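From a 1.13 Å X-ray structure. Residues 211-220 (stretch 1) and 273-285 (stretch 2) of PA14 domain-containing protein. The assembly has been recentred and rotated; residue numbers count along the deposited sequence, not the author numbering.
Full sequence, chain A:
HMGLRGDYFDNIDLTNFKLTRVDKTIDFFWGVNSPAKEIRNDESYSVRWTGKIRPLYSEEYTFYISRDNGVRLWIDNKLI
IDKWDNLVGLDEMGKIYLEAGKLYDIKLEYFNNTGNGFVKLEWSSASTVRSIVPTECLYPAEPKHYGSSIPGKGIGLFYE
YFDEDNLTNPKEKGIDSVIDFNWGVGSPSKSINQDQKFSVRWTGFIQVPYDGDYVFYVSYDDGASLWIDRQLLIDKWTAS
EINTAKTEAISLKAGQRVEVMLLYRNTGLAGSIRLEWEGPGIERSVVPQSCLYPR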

# COMPACT_ATOMS: atom_id res chain seq x y z
N ASP A 211 -29.43 5.59 0.46
CA ASP A 211 -30.07 6.22 1.57
C ASP A 211 -29.77 5.45 2.89
O ASP A 211 -29.94 4.24 2.96
CB ASP A 211 -31.61 6.18 1.43
CG ASP A 211 -32.23 7.05 0.42
OD1 ASP A 211 -31.55 7.83 -0.26
OD2 ASP A 211 -33.47 6.96 0.33
N GLY A 212 -29.38 6.18 3.92
CA GLY A 212 -29.24 5.63 5.28
C GLY A 212 -28.21 6.39 6.07
O GLY A 212 -27.84 7.50 5.72
N ASP A 213 -27.78 5.80 7.18
CA ASP A 213 -26.88 6.42 8.13
C ASP A 213 -25.43 6.00 7.88
O ASP A 213 -25.16 4.82 7.65
CB ASP A 213 -27.24 6.05 9.58
CG ASP A 213 -28.37 6.88 10.17
OD1 ASP A 213 -29.16 7.52 9.46
OD2 ASP A 213 -28.46 6.92 11.41
N TYR A 214 -24.55 7.00 7.92
CA TYR A 214 -23.12 6.82 7.66
C TYR A 214 -22.32 7.32 8.84
O TYR A 214 -22.67 8.28 9.49
CB TYR A 214 -22.70 7.56 6.41
CG TYR A 214 -23.28 7.02 5.13
CD1 TYR A 214 -24.63 7.22 4.80
CD2 TYR A 214 -22.50 6.35 4.21
CE1 TYR A 214 -25.16 6.72 3.63
CE2 TYR A 214 -23.00 5.88 3.04
CZ TYR A 214 -24.35 6.06 2.73
OH TYR A 214 -24.84 5.55 1.54
N VAL A 215 -21.16 6.69 9.04
CA VAL A 215 -20.12 7.19 9.95
C VAL A 215 -18.82 7.27 9.14
O VAL A 215 -18.50 6.35 8.42
CB VAL A 215 -19.94 6.22 11.15
CG1 VAL A 215 -18.75 6.61 11.99
CG2 VAL A 215 -21.21 6.23 12.01
N PHE A 216 -18.10 8.38 9.31
CA PHE A 216 -16.78 8.53 8.71
C PHE A 216 -15.70 8.30 9.77
O PHE A 216 -15.82 8.76 10.91
CB PHE A 216 -16.62 9.91 8.10
CG PHE A 216 -17.57 10.16 7.00
CD1 PHE A 216 -17.26 9.77 5.71
CD2 PHE A 216 -18.75 10.81 7.20
CE1 PHE A 216 -18.12 10.00 4.65
CE2 PHE A 216 -19.64 11.02 6.16
CZ PHE A 216 -19.32 10.60 4.88
N TYR A 217 -14.65 7.60 9.35
CA TYR A 217 -13.50 7.29 10.20
C TYR A 217 -12.27 7.88 9.55
O TYR A 217 -12.00 7.65 8.37
CB TYR A 217 -13.29 5.80 10.35
CG TYR A 217 -14.44 5.05 10.99
CD1 TYR A 217 -15.56 4.65 10.30
CD2 TYR A 217 -14.38 4.74 12.34
CE1 TYR A 217 -16.59 3.96 10.95
CE2 TYR A 217 -15.39 4.05 12.97
CZ TYR A 217 -16.50 3.67 12.26
OH TYR A 217 -17.55 3.00 12.85
N VAL A 218 -11.47 8.59 10.34
CA VAL A 218 -10.18 9.07 9.88
C VAL A 218 -9.12 8.46 10.77
O VAL A 218 -9.10 8.69 12.00
CB VAL A 218 -10.10 10.60 9.94
CG1 VAL A 218 -8.73 11.10 9.54
CG2 VAL A 218 -11.14 11.20 9.03
N SER A 219 -8.23 7.67 10.17
CA SER A 219 -7.08 7.10 10.89
C SER A 219 -5.85 7.87 10.45
O SER A 219 -5.65 8.04 9.28
CB SER A 219 -6.94 5.64 10.53
OG SER A 219 -8.09 4.91 10.86
N TYR A 220 -5.05 8.35 11.39
CA TYR A 220 -3.99 9.32 11.08
C TYR A 220 -2.74 9.07 11.92
O TYR A 220 -2.82 8.62 13.08
CB TYR A 220 -4.48 10.78 11.30
CG TYR A 220 -5.02 11.04 12.69
CD1 TYR A 220 -6.34 10.80 13.01
CD2 TYR A 220 -4.20 11.47 13.75
CE1 TYR A 220 -6.84 10.95 14.30
CE2 TYR A 220 -4.72 11.65 15.02
CZ TYR A 220 -6.02 11.36 15.30
OH TYR A 220 -6.57 11.50 16.56
N ILE A 273 -2.60 8.14 6.58
CA ILE A 273 -3.93 8.72 6.71
C ILE A 273 -4.87 7.90 5.84
O ILE A 273 -4.58 7.64 4.66
CB ILE A 273 -3.96 10.23 6.35
CG1 ILE A 273 -5.33 10.80 6.35
CG2 ILE A 273 -3.36 10.53 5.00
CD1 ILE A 273 -5.85 11.24 7.64
N ARG A 274 -6.02 7.53 6.40
CA ARG A 274 -7.06 6.86 5.66
C ARG A 274 -8.40 7.51 6.00
O ARG A 274 -8.70 7.82 7.16
CB ARG A 274 -7.12 5.40 6.04
CG ARG A 274 -5.81 4.68 6.02
NE ARG A 274 -3.63 3.78 6.03
CZ ARG A 274 -3.25 2.59 5.60
NH1 ARG A 274 -3.52 2.15 4.36
NH2 ARG A 274 -2.42 1.83 6.34
N LEU A 275 -9.21 7.68 4.94
CA LEU A 275 -10.62 8.12 5.07
C LEU A 275 -11.50 6.91 4.75
O LEU A 275 -11.52 6.43 3.61
CB LEU A 275 -10.93 9.30 4.16
CG LEU A 275 -12.37 9.78 4.21
CD1 LEU A 275 -12.74 10.36 5.56
CD2 LEU A 275 -12.65 10.79 3.11
N GLU A 276 -12.24 6.47 5.77
CA GLU A 276 -13.14 5.33 5.65
C GLU A 276 -14.55 5.72 6.01
O GLU A 276 -14.79 6.79 6.63
CB GLU A 276 -12.68 4.21 6.59
CG GLU A 276 -11.32 3.59 6.26
CD GLU A 276 -10.95 2.52 7.28
OE1 GLU A 276 -10.87 2.87 8.47
OE2 GLU A 276 -10.89 1.33 6.92
N TRP A 277 -15.49 4.85 5.66
CA TRP A 277 -16.86 4.99 6.10
C TRP A 277 -17.47 3.66 6.38
O TRP A 277 -17.01 2.63 5.93
CB TRP A 277 -17.73 5.77 5.11
CG TRP A 277 -17.87 5.25 3.73
CD1 TRP A 277 -17.37 4.12 3.17
CD2 TRP A 277 -18.59 5.92 2.67
NE1 TRP A 277 -17.73 4.05 1.85
CE2 TRP A 277 -18.48 5.14 1.54
CE3 TRP A 277 -19.30 7.13 2.60
CZ2 TRP A 277 -19.03 5.54 0.31
CZ3 TRP A 277 -19.86 7.52 1.39
CH2 TRP A 277 -19.71 6.73 0.29
N GLU A 278 -18.58 3.72 7.11
CA GLU A 278 -19.54 2.61 7.23
C GLU A 278 -20.88 3.19 6.91
O GLU A 278 -21.17 4.33 7.23
CB GLU A 278 -19.44 1.96 8.59
CG GLU A 278 -20.50 2.13 9.59
CD GLU A 278 -20.12 1.37 10.83
OE1 GLU A 278 -20.62 0.27 11.07
OE2 GLU A 278 -19.24 1.86 11.50
N GLY A 279 -21.74 2.38 6.30
CA GLY A 279 -23.06 2.85 5.88
C GLY A 279 -23.93 1.70 5.52
O GLY A 279 -23.58 0.52 5.74
N PRO A 280 -25.09 1.98 4.92
CA PRO A 280 -26.02 0.91 4.57
C PRO A 280 -25.43 -0.03 3.52
O PRO A 280 -25.11 0.39 2.41
CB PRO A 280 -27.23 1.67 4.02
CG PRO A 280 -26.80 3.06 3.82
CD PRO A 280 -25.58 3.32 4.56
N GLY A 281 -25.22 -1.29 3.89
CA GLY A 281 -24.58 -2.24 3.01
C GLY A 281 -23.08 -2.04 2.83
O GLY A 281 -22.52 -2.61 1.91
N ILE A 282 -22.47 -1.22 3.68
CA ILE A 282 -21.08 -0.82 3.52
C ILE A 282 -20.43 -1.08 4.88
O ILE A 282 -20.61 -0.32 5.85
CB ILE A 282 -20.92 0.66 3.12
CG1 ILE A 282 -21.64 0.97 1.82
CG2 ILE A 282 -19.43 1.03 3.04
CD1 ILE A 282 -21.78 2.44 1.57
N GLU A 283 -19.61 -2.13 4.94
CA GLU A 283 -18.77 -2.39 6.11
C GLU A 283 -17.65 -1.34 6.14
O GLU A 283 -17.30 -0.79 5.11
CB GLU A 283 -18.14 -3.80 6.00
CG GLU A 283 -19.05 -4.97 5.67
CD GLU A 283 -20.02 -5.27 6.76
OE1 GLU A 283 -19.66 -5.10 7.94
OE2 GLU A 283 -21.14 -5.68 6.43
N ARG A 284 -17.09 -1.06 7.31
CA ARG A 284 -16.03 -0.07 7.43
C ARG A 284 -14.95 -0.32 6.39
O ARG A 284 -14.35 -1.40 6.34
CB ARG A 284 -15.44 -0.07 8.83
CG ARG A 284 -14.36 0.98 8.99
CD ARG A 284 -13.89 1.09 10.42
NE ARG A 284 -12.64 1.86 10.47
CZ ARG A 284 -11.98 2.11 11.59
NH1 ARG A 284 -12.45 1.69 12.77
NH2 ARG A 284 -10.86 2.81 11.54
N SER A 285 -14.68 0.70 5.57
CA SER A 285 -13.86 0.52 4.37
C SER A 285 -13.50 1.88 3.81
O SER A 285 -14.17 2.87 4.09
CB SER A 285 -14.63 -0.30 3.31
OG SER A 285 -15.91 0.24 3.05
O HOH W 1 -9.91 5.33 8.89

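Strands 212-220 and 273-279 run antiparallel (158° between their directions), and the two stretches bury 938 Å² between them. Three hydrogen-bonded pairs, Val 215 with Glu 278, Tyr 217 with Glu 276 and Ser 219 with Arg 274, each close a two-bond ring; the central one is nearly straight, with Tyr 217 N to Glu 276 O at 2.8 Å and Glu 276 N to Tyr 217 O at 2.9 Å. The chains draw closest at non-hydrogen-bonded positions such as Phe 216 and Trp 277, whose CA atoms are 4.4 Å apart.

Side chains alternate between two faces. On the buried, apolar face, Phe 216 CE1 meets Trp 277 CE3 at 3.7 Å, and Val 218 fits between two neighbours: its CG1 lies 3.5 Å from Ile 273 CD1 and its CG2 3.9 Å from Leu 275 CD1. The other face is more polar. Here the guanidinium of Arg 284 lies flat on the Tyr 217 ring, planes at 8°, placing positive charge off-centre over the pi cloud while Arg 284 CD sits squarely above the ring. A salt bridge from Arg 284 NE to Glu 276 OE1 (2.9 Å) steadies this lid. At the far end of the ring, Tyr 217 OH donates a very short hydrogen bond to Glu 278 OE2 (2.4 Å). Further along this face, water 1 bridges the strands, its O 2.7 Å from both Ser 219 OG and Glu 276 OE1.

Where the strand gives way to the type II turn from Gly 279 to Ile 282, missing side chains make the hollow. A CB on Gly 279 would fall 2.6 Å from Tyr 214 CD2; without one, Gly 279 CA and Pro 280 CD both rest over one face of the Tyr 214 ring, Pro 280 CD reaching 3.5 Å from Tyr 214 CZ. Gly 212 likewise leaves room for Pro 280 CG, 3.8 Å from Gly 212 CA.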